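Local coordinates for putative HTH-type transcriptional regulator PF0864 (Pyrococcus furiosus, PDB 2IA0), which probably binds DNA sequence-specifically and regulates transcription as an AsnC-family protein with a winged helix-turn-helix domain and a dimeric alpha+beta barrel domain, at residues D16-I22 with T47-I52; H76-I80 with F153-E157; L79-V84 with D119-A123; P108-F112 with L124-N128. All coordinates share one frame; numbering follows the deposited sequence.

In the fold
Contact 1 stands apart from the other three. It lies in the winged helix-turn-helix region, about 38 Å from contact 2, 40 Å from contact 3 and 36 Å from contact 4, measured between centres. Contacts 2, 3 and 4 together join the four strands of the C-terminal sheet. Strand 76-84 pairs with strand 147-154 in contact 2 and with strand 120-127 in contact 3, and the two contacts share Leu-79 and Ile-80. Strand 120-127 then pairs with strand 110-116 in contact 4. The centres of contacts 2 and 4 are about 10 Å apart. Contacts 2, 3 and 4 all touch the second subunit. A bound gold ion lies about 9 Å from the side chains of Ala-78 and Ile-80.

Contact 1: D16-I22 with T47-I52; sequences DDLDRNI and TIHFRI
In the winged helix-turn-helix domain, Arg-51 of helix 45-57 reaches the start of helix 17-26 and pairs with Asp-16 and Asp-19. Residues 47-52 lie in the predicted helix-turn-helix motif, and helix 45-57 is probably its recognition helix. The two helix segments cross at 81°. Asp-16 is the N-cap of helix 17-26 and forms a capping box with Asp-19. Its OD1 accepts from Asp-19 N at 3.2 Å, from above the carboxylate plane. The same OD1 takes Arg-51 NH1 at 2.9 Å on its syn side. Arg-51 NH2 reaches Asp-16 OD2 at 3.2 Å, also syn, so the guanidinium grips this carboxylate end-on. Asp-19 OD2 meets Arg-51 NH1 at 2.7 Å in a salt bridge; its hydrogen bond is weak because it is bent. Two carboxylates thus share one arginine, which probably eases their mutual repulsion. The arginine chain is bent at chi2 (-55°), which carries the guanidinium across toward the cap. Leu-18 CD2 covers one face of that group. Closer to the backbone of Arg-51 the contact is apolar. Ile-22 CD1 presses on Arg-51 CB at 3.5 Å, and Leu-18 CD1 meets Ile-48 CD1 at 4.0 Å. Leu-41 of helix 34-41 touches Ile-22, and Leu-37 of the same helix touches Ile-52. A water donates to Asp-19 OD2 at 3.0 Å and, more weakly, to Arg-51 O.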
loop_
_atom_site.group_PDB
_atom_site.type_symbol
_atom_site.label_atom_id
_atom_site.label_comp_id
_atom_site.label_asym_id
_atom_site.label_seq_id
_atom_site.Cartn_x
_atom_site.Cartn_y
_atom_site.Cartn_z
ATOM N N ASP A 16 -3.924 -1.800 24.972
ATOM C CA ASP A 16 -4.015 -3.103 25.621
ATOM C C ASP A 16 -4.494 -4.167 24.630
ATOM O O ASP A 16 -4.723 -3.853 23.450
ATOM C CB ASP A 16 -4.876 -3.027 26.895
ATOM C CG ASP A 16 -6.346 -2.841 26.604
ATOM O OD1 ASP A 16 -6.683 -2.237 25.574
ATOM O OD2 ASP A 16 -7.180 -3.289 27.419
ATOM N N ASP A 17 -4.629 -5.412 25.093
ATOM C CA ASP A 17 -5.045 -6.504 24.224
ATOM C C ASP A 17 -6.412 -6.293 23.558
ATOM O O ASP A 17 -6.592 -6.643 22.384
ATOM C CB ASP A 17 -4.963 -7.855 24.949
ATOM C CG ASP A 17 -3.518 -8.296 25.210
ATOM O OD1 ASP A 17 -2.585 -7.740 24.580
ATOM O OD2 ASP A 17 -3.300 -9.196 26.055
ATOM N N LEU A 18 -7.363 -5.712 24.285
ATOM C CA LEU A 18 -8.692 -5.432 23.721
ATOM C C LEU A 18 -8.634 -4.377 22.612
ATOM O O LEU A 18 -9.295 -4.515 21.602
ATOM C CB LEU A 18 -9.702 -5.018 24.816
ATOM C CG LEU A 18 -11.121 -4.652 24.371
ATOM C CD1 LEU A 18 -11.753 -5.734 23.411
ATOM C CD2 LEU A 18 -11.990 -4.420 25.618
ATOM N N ASP A 19 -7.849 -3.326 22.805
ATOM C CA ASP A 19 -7.596 -2.363 21.733
ATOM C C ASP A 19 -7.101 -3.036 20.459
ATOM O O ASP A 19 -7.674 -2.810 19.395
ATOM C CB ASP A 19 -6.610 -1.286 22.188
ATOM C CG ASP A 19 -7.259 -0.275 23.125
ATOM O OD1 ASP A 19 -6.576 0.189 24.068
ATOM O OD2 ASP A 19 -8.469 0.034 22.936
ATOM N N ARG A 20 -6.060 -3.873 20.591
ATOM C CA ARG A 20 -5.436 -4.582 19.470
ATOM C C ARG A 20 -6.395 -5.544 18.810
ATOM O O ARG A 20 -6.464 -5.609 17.575
ATOM C CB ARG A 20 -4.180 -5.355 19.924
ATOM C CG ARG A 20 -3.003 -4.473 20.322
ATOM C CD ARG A 20 -1.821 -5.310 20.855
ATOM N NE ARG A 20 -0.999 -4.550 21.812
ATOM C CZ ARG A 20 -1.007 -4.745 23.140
ATOM N NH1 ARG A 20 -1.770 -5.687 23.685
ATOM N NH2 ARG A 20 -0.235 -4.011 23.939
ATOM N N ASN A 21 -7.134 -6.289 19.635
ATOM C CA ASN A 21 -8.108 -7.232 19.139
ATOM C C ASN A 21 -9.208 -6.588 18.309
ATOM O O ASN A 21 -9.551 -7.130 17.271
ATOM C CB ASN A 21 -8.701 -8.057 20.272
ATOM C CG ASN A 21 -7.854 -9.257 20.622
ATOM O OD1 ASN A 21 -7.191 -9.821 19.764
ATOM N ND2 ASN A 21 -7.875 -9.658 21.895
ATOM N N ILE A 22 -9.748 -5.447 18.761
ATOM C CA ILE A 22 -10.687 -4.614 17.985
ATOM C C ILE A 22 -10.104 -4.173 16.640
ATOM O O ILE A 22 -10.755 -4.288 15.612
ATOM C CB ILE A 22 -11.102 -3.310 18.764
ATOM C CG1 ILE A 22 -12.070 -3.607 19.917
ATOM C CG2 ILE A 22 -11.727 -2.254 17.829
ATOM C CD1 ILE A 22 -12.277 -2.424 20.886
ATOM N N THR A 47 -18.362 -0.824 26.199
ATOM C CA THR A 47 -16.890 -0.794 26.189
ATOM C C THR A 47 -16.310 -0.772 24.773
ATOM O O THR A 47 -15.441 0.038 24.493
ATOM C CB THR A 47 -16.269 -1.945 26.974
ATOM O OG1 THR A 47 -17.000 -2.109 28.190
ATOM C CG2 THR A 47 -14.819 -1.617 27.297
ATOM N N ILE A 48 -16.804 -1.641 23.891
ATOM C CA ILE A 48 -16.384 -1.638 22.480
ATOM C C ILE A 48 -16.561 -0.253 21.856
ATOM O O ILE A 48 -15.626 0.318 21.302
ATOM C CB ILE A 48 -17.134 -2.740 21.638
ATOM C CG1 ILE A 48 -16.862 -4.151 22.195
ATOM C CG2 ILE A 48 -16.781 -2.643 20.156
ATOM C CD1 ILE A 48 -15.409 -4.434 22.493
ATOM N N HIS A 49 -17.767 0.281 22.020
ATOM C CA HIS A 49 -18.178 1.592 21.526
ATOM C C HIS A 49 -17.224 2.717 21.975
ATOM O O HIS A 49 -16.665 3.439 21.140
ATOM C CB HIS A 49 -19.617 1.831 21.978
ATOM C CG HIS A 49 -20.135 3.204 21.695
ATOM N ND1 HIS A 49 -20.403 3.653 20.419
ATOM C CD2 HIS A 49 -20.474 4.216 22.532
ATOM C CE1 HIS A 49 -20.868 4.887 20.479
ATOM N NE2 HIS A 49 -20.919 5.254 21.749
ATOM N N PHE A 50 -17.011 2.813 23.285
ATOM C CA PHE A 50 -16.052 3.740 23.870
ATOM C C PHE A 50 -14.613 3.584 23.336
ATOM O O PHE A 50 -13.993 4.572 22.947
ATOM C CB PHE A 50 -16.083 3.627 25.396
ATOM C CG PHE A 50 -15.030 4.441 26.090
ATOM C CD1 PHE A 50 -13.883 3.828 26.612
ATOM C CD2 PHE A 50 -15.180 5.818 26.237
ATOM C CE1 PHE A 50 -12.899 4.581 27.263
ATOM C CE2 PHE A 50 -14.203 6.572 26.895
ATOM C CZ PHE A 50 -13.061 5.950 27.404
ATOM N N ARG A 51 -14.095 2.356 23.342
ATOM C CA ARG A 51 -12.782 2.037 22.753
ATOM C C ARG A 51 -12.669 2.502 21.302
ATOM O O ARG A 51 -11.670 3.075 20.932
ATOM C CB ARG A 51 -12.487 0.532 22.795
ATOM C CG ARG A 51 -12.476 -0.096 24.159
ATOM C CD ARG A 51 -11.527 0.630 25.057
ATOM N NE ARG A 51 -11.187 -0.154 26.244
ATOM C CZ ARG A 51 -10.107 -0.918 26.359
ATOM N NH1 ARG A 51 -9.260 -1.018 25.350
ATOM N NH2 ARG A 51 -9.863 -1.574 27.481
ATOM N N ILE A 52 -13.689 2.261 20.488
ATOM C CA ILE A 52 -13.652 2.683 19.082
ATOM C C ILE A 52 -13.646 4.206 18.901
ATOM O O ILE A 52 -12.814 4.728 18.137
ATOM C CB ILE A 52 -14.768 2.005 18.245
ATOM C CG1 ILE A 52 -14.447 0.513 18.064
ATOM C CG2 ILE A 52 -14.929 2.678 16.889
ATOM C CD1 ILE A 52 -15.643 -0.315 17.651
HETATM O O HOH W 1 -9.134 2.930 23.095
#

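Contact 2: H76-I80 with F153-E157; sequences HLALI and FPITE
Phe-153 O takes the shortest bond of this contact, from Leu-79 N at 2.7 Å. The donor stands above the carbonyl plane, yet the N-H points almost straight at the oxygen. The CA-H of Ala-78 also approaches Phe-153 O, with CA at 3.4 Å. The return bond runs from Phe-153 N to Leu-79 O at 2.8 Å and lies in the carbonyl plane. Leu-79 and Phe-153 are therefore an antiparallel hydrogen-bonded pair. Ala-78 and Pro-154 form the non-hydrogen-bonded pair beside it. Proline has no N-H to give, and this position asks for none across the pair. One residue further on, Ile-155 N donates to Leu-77 O at 2.9 Å.

The side chains reinforce this pairing. Leu-79 and Phe-153 project from one face of the sheet. Leu-79 CD2 meets ring atom CD2 of Phe-153 at 3.9 Å, approaching the ring at a slant. The CG of Leu-79 lies opposite its own N (chi1 164°), which places CD2 beside the ring. Ile-155 runs alongside Leu-77 and points the same way, with its CG1 3.9 Å from Leu-77 CB. Ile-155 CD1 continues toward Leu-79 CB at 4.2 Å.

The face carrying Leu-79 and Phe-153 looks to the second subunit, where Leu-79 packs on Leu-79 of that chain. Pro-154 O is bonded by Ser-116 OG of the second subunit. On the other face Leu-133 of helix 132-140 touches Ala-78, and strand 120-127 pairs along the other edge of strand 76-84.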
loop_
_atom_site.group_PDB
_atom_site.type_symbol
_atom_site.label_atom_id
_atom_site.label_comp_id
_atom_site.label_asym_id
_atom_site.label_seq_id
_atom_site.Cartn_x
_atom_site.Cartn_y
_atom_site.Cartn_z
ATOM N N HIS A 76 -0.875 -5.215 -14.336
ATOM C CA HIS A 76 0.578 -5.265 -14.435
ATOM C C HIS A 76 1.154 -4.089 -13.699
ATOM O O HIS A 76 0.829 -2.939 -13.977
ATOM C CB HIS A 76 1.048 -5.316 -15.897
ATOM C CG HIS A 76 0.702 -6.614 -16.558
ATOM N ND1 HIS A 76 -0.031 -6.691 -17.724
ATOM C CD2 HIS A 76 0.905 -7.894 -16.157
ATOM C CE1 HIS A 76 -0.226 -7.961 -18.034
ATOM N NE2 HIS A 76 0.328 -8.711 -17.098
ATOM N N LEU A 77 1.993 -4.417 -12.731
ATOM C CA LEU A 77 2.568 -3.459 -11.828
ATOM C C LEU A 77 4.103 -3.508 -11.981
ATOM O O LEU A 77 4.679 -4.546 -12.365
ATOM C CB LEU A 77 2.103 -3.810 -10.420
ATOM C CG LEU A 77 1.808 -2.739 -9.370
ATOM C CD1 LEU A 77 0.575 -1.941 -9.711
ATOM C CD2 LEU A 77 1.640 -3.407 -8.026
ATOM N N ALA A 78 4.751 -2.367 -11.758
ATOM C CA ALA A 78 6.213 -2.282 -11.789
ATOM C C ALA A 78 6.683 -1.295 -10.736
ATOM O O ALA A 78 6.023 -0.275 -10.462
ATOM C CB ALA A 78 6.714 -1.875 -13.158
ATOM N N LEU A 79 7.790 -1.631 -10.095
ATOM C CA LEU A 79 8.454 -0.699 -9.216
ATOM C C LEU A 79 9.602 -0.034 -10.005
ATOM O O LEU A 79 10.318 -0.682 -10.749
ATOM C CB LEU A 79 8.964 -1.443 -7.990
ATOM C CG LEU A 79 10.010 -0.767 -7.114
ATOM C CD1 LEU A 79 9.311 0.279 -6.216
ATOM C CD2 LEU A 79 10.709 -1.839 -6.296
ATOM N N ILE A 80 9.741 1.277 -9.857
ATOM C CA ILE A 80 10.736 2.056 -10.608
ATOM C C ILE A 80 11.666 2.755 -9.639
ATOM O O ILE A 80 11.211 3.382 -8.705
ATOM C CB ILE A 80 10.034 3.107 -11.486
ATOM C CG1 ILE A 80 8.959 2.416 -12.339
ATOM C CG2 ILE A 80 11.061 3.876 -12.358
ATOM C CD1 ILE A 80 8.304 3.298 -13.308
ATOM N N PHE A 153 11.537 -2.936 -11.907
ATOM C CA PHE A 153 11.246 -4.232 -11.321
ATOM C C PHE A 153 9.772 -4.507 -11.476
ATOM O O PHE A 153 8.968 -3.995 -10.711
ATOM C CB PHE A 153 11.634 -4.266 -9.841
ATOM C CG PHE A 153 13.045 -3.857 -9.590
ATOM C CD1 PHE A 153 14.104 -4.731 -9.888
ATOM C CD2 PHE A 153 13.332 -2.595 -9.082
ATOM C CE1 PHE A 153 15.429 -4.346 -9.678
ATOM C CE2 PHE A 153 14.650 -2.199 -8.871
ATOM C CZ PHE A 153 15.705 -3.081 -9.179
ATOM N N PRO A 154 9.407 -5.307 -12.494
ATOM C CA PRO A 154 8.035 -5.827 -12.681
ATOM C C PRO A 154 7.604 -6.672 -11.470
ATOM O O PRO A 154 8.402 -7.459 -10.964
ATOM C CB PRO A 154 8.155 -6.742 -13.883
ATOM C CG PRO A 154 9.485 -6.416 -14.542
ATOM C CD PRO A 154 10.357 -5.779 -13.519
ATOM N N ILE A 155 6.376 -6.495 -10.994
ATOM C CA ILE A 155 5.868 -7.322 -9.907
ATOM C C ILE A 155 5.232 -8.560 -10.549
ATOM O O ILE A 155 4.200 -8.479 -11.207
ATOM C CB ILE A 155 4.840 -6.573 -8.982
ATOM C CG1 ILE A 155 5.300 -5.142 -8.656
ATOM C CG2 ILE A 155 4.637 -7.315 -7.676
ATOM C CD1 ILE A 155 6.683 -4.992 -8.014
ATOM N N THR A 156 5.879 -9.699 -10.383
ATOM C CA THR A 156 5.413 -10.933 -10.997
ATOM C C THR A 156 4.287 -11.544 -10.141
ATOM O O THR A 156 3.220 -11.900 -10.644
ATOM C CB THR A 156 6.602 -11.890 -11.178
ATOM O OG1 THR A 156 7.473 -11.364 -12.201
ATOM C CG2 THR A 156 6.149 -13.273 -11.577
ATOM N N GLU A 157 4.517 -11.598 -8.833
ATOM C CA GLU A 157 3.598 -12.223 -7.916
ATOM C C GLU A 157 3.728 -11.553 -6.553
ATOM O O GLU A 157 4.821 -11.468 -6.021
ATOM C CB GLU A 157 3.956 -13.705 -7.809
ATOM C CG GLU A 157 2.987 -14.519 -7.007
ATOM C CD GLU A 157 3.437 -15.959 -6.859
ATOM O OE1 GLU A 157 2.729 -16.718 -6.160
ATOM O OE2 GLU A 157 4.498 -16.332 -7.424
#

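Contact 3: L79-V84 with D119-A123; sequences LIVLEV and DKIIA
Leu-82 and Ile-121 are a hydrogen-bonded pair in the tightly packed middle of this antiparallel contact. Leu-82 N gives a nearly straight bond to Ile-121 O at 2.9 Å, and Ile-121 N answers to Leu-82 O. Ile-80 and Ala-123 make the same two-way pairing. Val-84 N closes the row on Asp-119 O at 2.8 Å. On the face of Leu-82 and Ile-121 the two CB atoms lie 4.3 Å apart. Ile-97 and Ile-100 of helix 91-105 cover Ile-121 there, and Leu-147 touches Leu-82. On the other face, Leu-79 CD1 lies beside Ile-122 CG2 at 3.6 Å, both side chains pointing the same way.

The far end is looser and partly exposed. The Lys-120 side chain slants across Val-81, with CD 4.2 Å from Val-81 CG1. The lysine then bends at chi4 (42°), which turns NZ back to Asp-119 OD2 at 3.0 Å. That oxygen is met on its syn side. Glu-83 OE2 comes within 4.4 Å of Asp-119 OD1, a meeting of like charges that the lysine probably softens. Glu-83 OE1 is held elsewhere, by His-149 ND1. With an alanine at Lys-120, the Asp-119 carboxylate would probably lose its mate next to Glu-83, and Val-81 would probably lose the lysine methylenes beside it.

Phe-153 of the second subunit packs on Val-81, Lys-120 and Ile-122. Strands 76-84 and 120-127 are the two central strands of a beta-alpha-beta-beta-alpha-beta, ferredoxin-like sheet, the fold of the dimeric alpha+beta barrel domain.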
loop_
_atom_site.group_PDB
_atom_site.type_symbol
_atom_site.label_atom_id
_atom_site.label_comp_id
_atom_site.label_asym_id
_atom_site.label_seq_id
_atom_site.Cartn_x
_atom_site.Cartn_y
_atom_site.Cartn_z
ATOM N N LEU A 79 7.790 -1.631 -10.095
ATOM C CA LEU A 79 8.454 -0.699 -9.216
ATOM C C LEU A 79 9.602 -0.034 -10.005
ATOM O O LEU A 79 10.318 -0.682 -10.749
ATOM C CB LEU A 79 8.964 -1.443 -7.990
ATOM C CG LEU A 79 10.010 -0.767 -7.114
ATOM C CD1 LEU A 79 9.311 0.279 -6.216
ATOM C CD2 LEU A 79 10.709 -1.839 -6.296
ATOM N N ILE A 80 9.741 1.277 -9.857
ATOM C CA ILE A 80 10.736 2.056 -10.608
ATOM C C ILE A 80 11.666 2.755 -9.639
ATOM O O ILE A 80 11.211 3.382 -8.705
ATOM C CB ILE A 80 10.034 3.107 -11.486
ATOM C CG1 ILE A 80 8.959 2.416 -12.339
ATOM C CG2 ILE A 80 11.061 3.876 -12.358
ATOM C CD1 ILE A 80 8.304 3.298 -13.308
ATOM N N VAL A 81 12.969 2.620 -9.843
ATOM C CA VAL A 81 13.937 3.340 -9.011
ATOM C C VAL A 81 14.825 4.248 -9.852
ATOM O O VAL A 81 15.586 3.791 -10.697
ATOM C CB VAL A 81 14.779 2.406 -8.121
ATOM C CG1 VAL A 81 15.623 3.242 -7.112
ATOM C CG2 VAL A 81 13.864 1.417 -7.381
ATOM N N LEU A 82 14.683 5.548 -9.610
ATOM C CA LEU A 82 15.410 6.594 -10.308
ATOM C C LEU A 82 16.488 7.154 -9.394
ATOM O O LEU A 82 16.230 7.423 -8.231
ATOM C CB LEU A 82 14.446 7.740 -10.663
ATOM C CG LEU A 82 13.201 7.423 -11.481
ATOM C CD1 LEU A 82 12.488 8.709 -11.811
ATOM C CD2 LEU A 82 13.573 6.679 -12.745
ATOM N N GLU A 83 17.683 7.366 -9.923
ATOM C CA GLU A 83 18.734 8.037 -9.165
ATOM C C GLU A 83 19.169 9.279 -9.936
ATOM O O GLU A 83 19.560 9.189 -11.098
ATOM C CB GLU A 83 19.925 7.094 -8.945
ATOM C CG GLU A 83 21.105 7.714 -8.190
ATOM C CD GLU A 83 22.322 6.796 -8.149
ATOM O OE1 GLU A 83 22.410 5.856 -8.972
ATOM O OE2 GLU A 83 23.211 7.015 -7.299
ATOM N N VAL A 84 19.095 10.429 -9.284
ATOM C CA VAL A 84 19.494 11.695 -9.899
ATOM C C VAL A 84 21.009 11.851 -9.867
ATOM O O VAL A 84 21.651 11.496 -8.878
ATOM C CB VAL A 84 18.738 12.888 -9.266
ATOM C CG1 VAL A 84 19.251 14.185 -9.800
ATOM C CG2 VAL A 84 17.237 12.774 -9.603
ATOM N N ASP A 119 18.832 11.490 -3.187
ATOM C CA ASP A 119 18.974 11.411 -4.651
ATOM C C ASP A 119 18.081 10.466 -5.458
ATOM O O ASP A 119 18.138 10.509 -6.691
ATOM C CB ASP A 119 20.457 11.248 -5.092
ATOM C CG ASP A 119 21.232 10.136 -4.315
ATOM O OD1 ASP A 119 22.482 10.210 -4.317
ATOM O OD2 ASP A 119 20.642 9.207 -3.706
ATOM N N LYS A 120 17.253 9.646 -4.785
ATOM C CA LYS A 120 16.392 8.642 -5.483
ATOM C C LYS A 120 14.872 8.834 -5.386
ATOM O O LYS A 120 14.352 9.329 -4.392
ATOM C CB LYS A 120 16.736 7.219 -5.034
ATOM C CG LYS A 120 18.203 6.919 -5.074
ATOM C CD LYS A 120 18.497 5.435 -4.999
ATOM C CE LYS A 120 19.974 5.242 -4.686
ATOM N NZ LYS A 120 20.327 6.253 -3.643
ATOM N N ILE A 121 14.166 8.417 -6.432
ATOM C CA ILE A 121 12.699 8.422 -6.433
ATOM C C ILE A 121 12.260 7.009 -6.697
ATOM O O ILE A 121 12.767 6.358 -7.599
ATOM C CB ILE A 121 12.072 9.342 -7.494
ATOM C CG1 ILE A 121 12.505 10.783 -7.285
ATOM C CG2 ILE A 121 10.536 9.286 -7.474
ATOM C CD1 ILE A 121 13.297 11.309 -8.468
ATOM N N ILE A 122 11.324 6.557 -5.868
ATOM C CA ILE A 122 10.729 5.240 -5.930
ATOM C C ILE A 122 9.276 5.437 -6.355
ATOM O O ILE A 122 8.573 6.246 -5.766
ATOM C CB ILE A 122 10.810 4.622 -4.516
ATOM C CG1 ILE A 122 12.280 4.404 -4.131
ATOM C CG2 ILE A 122 9.999 3.359 -4.412
ATOM C CD1 ILE A 122 12.467 4.127 -2.691
ATOM N N ALA A 123 8.846 4.734 -7.396
ATOM C CA ALA A 123 7.456 4.792 -7.856
ATOM C C ALA A 123 6.851 3.418 -8.103
ATOM O O ALA A 123 7.530 2.507 -8.543
ATOM C CB ALA A 123 7.310 5.650 -9.114
#

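Contact 4: P108-F112 with L124-N128; sequences PGVLF and LVGKN
Strands 110-116 and 120-127 pair antiparallel, with Val-110 opposite Val-125 as a non-hydrogen-bonded pair; just before the first strand, Gly-109 O accepts from Gly-126 N at 2.9 Å. Further along, Leu-124 is met by two successive residues, as in a beta bulge. Leu-111 N donates to Leu-124 O at 2.7 Å, and Leu-124 N donates to Phe-112 O at 2.8 Å. Gly-109 has a positive phi (94°), and a CB there would collide with Gly-126 O and Lys-127 CE.

Between these bonds, Val-110 CG2 meets Val-125 CG2 at 4.1 Å, the two side chains crossing at a slant. Phe-112 CB touches Leu-124 CB at 3.7 Å. Lys-127 bends at chi2 (-77°) and brings NZ over the carbonyl plane of Pro-108, 3.1 Å from Pro-108 O. If an alanine stood at Lys-127, the Pro-108 carbonyl would probably lose this donor and the loop would be less firmly tied to the strand.

Phe-136 of helix 132-140 touches Val-110 and Lys-127. Lys-160 NZ of the second subunit hydrogen-bonds to Val-110 O. The four hydrogen bonds between the two segments all end on backbone carbonyls, three of them from backbone N-H groups, which implies that this end of the hairpin is tied mainly through its main chain.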
loop_
_atom_site.group_PDB
_atom_site.type_symbol
_atom_site.label_atom_id
_atom_site.label_comp_id
_atom_site.label_asym_id
_atom_site.label_seq_id
_atom_site.Cartn_x
_atom_site.Cartn_y
_atom_site.Cartn_z
ATOM N N PRO A 108 -1.628 9.308 -14.536
ATOM C CA PRO A 108 -2.497 8.124 -14.455
ATOM C C PRO A 108 -1.686 6.846 -14.295
ATOM O O PRO A 108 -0.693 6.631 -15.020
ATOM C CB PRO A 108 -3.196 8.111 -15.818
ATOM C CG PRO A 108 -3.148 9.552 -16.274
ATOM C CD PRO A 108 -1.827 10.049 -15.798
ATOM N N GLY A 109 -2.086 6.006 -13.349
ATOM C CA GLY A 109 -1.363 4.761 -13.114
ATOM C C GLY A 109 -0.306 4.822 -12.028
ATOM O O GLY A 109 0.123 3.801 -11.529
ATOM N N VAL A 110 0.102 6.017 -11.647
ATOM C CA VAL A 110 1.139 6.168 -10.631
ATOM C C VAL A 110 0.533 6.018 -9.224
ATOM O O VAL A 110 -0.295 6.821 -8.803
ATOM C CB VAL A 110 1.915 7.490 -10.813
ATOM C CG1 VAL A 110 2.808 7.750 -9.626
ATOM C CG2 VAL A 110 2.718 7.433 -12.103
ATOM N N LEU A 111 0.987 4.986 -8.510
ATOM C CA LEU A 111 0.266 4.473 -7.342
ATOM C C LEU A 111 0.559 5.194 -6.017
ATOM O O LEU A 111 -0.279 5.171 -5.136
ATOM C CB LEU A 111 0.179 2.937 -7.322
ATOM C CG LEU A 111 -1.088 2.283 -7.923
ATOM C CD1 LEU A 111 -1.988 3.165 -8.820
ATOM C CD2 LEU A 111 -0.694 1.047 -8.633
ATOM N N PHE A 112 1.687 5.856 -5.812
ATOM C CA PHE A 112 2.955 5.475 -5.182
ATOM C C PHE A 112 4.233 6.121 -5.643
ATOM O O PHE A 112 4.857 5.677 -6.592
ATOM C CB PHE A 112 3.130 4.099 -4.506
ATOM C CG PHE A 112 4.078 4.164 -3.310
ATOM C CD1 PHE A 112 3.587 4.463 -2.031
ATOM C CD2 PHE A 112 5.468 4.000 -3.481
ATOM C CE1 PHE A 112 4.448 4.556 -0.938
ATOM C CE2 PHE A 112 6.366 4.071 -2.380
ATOM C CZ PHE A 112 5.855 4.360 -1.106
ATOM N N LEU A 124 5.560 3.288 -7.829
ATOM C CA LEU A 124 4.836 2.093 -8.159
ATOM C C LEU A 124 3.824 2.433 -9.252
ATOM O O LEU A 124 2.978 3.315 -9.099
ATOM C CB LEU A 124 4.186 1.495 -6.914
ATOM C CG LEU A 124 3.833 0.018 -7.064
ATOM C CD1 LEU A 124 5.055 -0.911 -6.795
ATOM C CD2 LEU A 124 2.662 -0.338 -6.148
ATOM N N VAL A 125 3.942 1.740 -10.375
ATOM C CA VAL A 125 3.095 2.020 -11.524
ATOM C C VAL A 125 2.247 0.813 -11.955
ATOM O O VAL A 125 2.757 -0.303 -12.116
ATOM C CB VAL A 125 3.936 2.608 -12.713
ATOM C CG1 VAL A 125 3.036 2.981 -13.881
ATOM C CG2 VAL A 125 4.721 3.868 -12.241
ATOM N N GLY A 126 0.955 1.061 -12.138
ATOM C CA GLY A 126 0.050 0.067 -12.679
ATOM C C GLY A 126 -0.532 0.387 -14.044
ATOM O O GLY A 126 -1.040 1.487 -14.288
ATOM N N LYS A 127 -0.437 -0.576 -14.951
ATOM C CA LYS A 127 -1.097 -0.477 -16.244
ATOM C C LYS A 127 -1.767 -1.803 -16.523
ATOM O O LYS A 127 -1.691 -2.729 -15.724
ATOM C CB LYS A 127 -0.117 -0.137 -17.373
ATOM C CG LYS A 127 0.672 1.156 -17.191
ATOM C CD LYS A 127 -0.187 2.339 -17.509
ATOM C CE LYS A 127 0.420 3.614 -16.968
ATOM N NZ LYS A 127 -0.444 4.712 -17.447
ATOM N N ASN A 128 -2.414 -1.889 -17.672
ATOM C CA ASN A 128 -3.137 -3.091 -18.042
ATOM C C ASN A 128 -2.374 -4.073 -18.940
ATOM O O ASN A 128 -2.682 -5.254 -18.917
ATOM C CB ASN A 128 -4.531 -2.725 -18.562
ATOM C CG ASN A 128 -5.443 -2.180 -17.441
ATOM O OD1 ASN A 128 -5.323 -2.561 -16.257
ATOM N ND2 ASN A 128 -6.351 -1.285 -17.810
#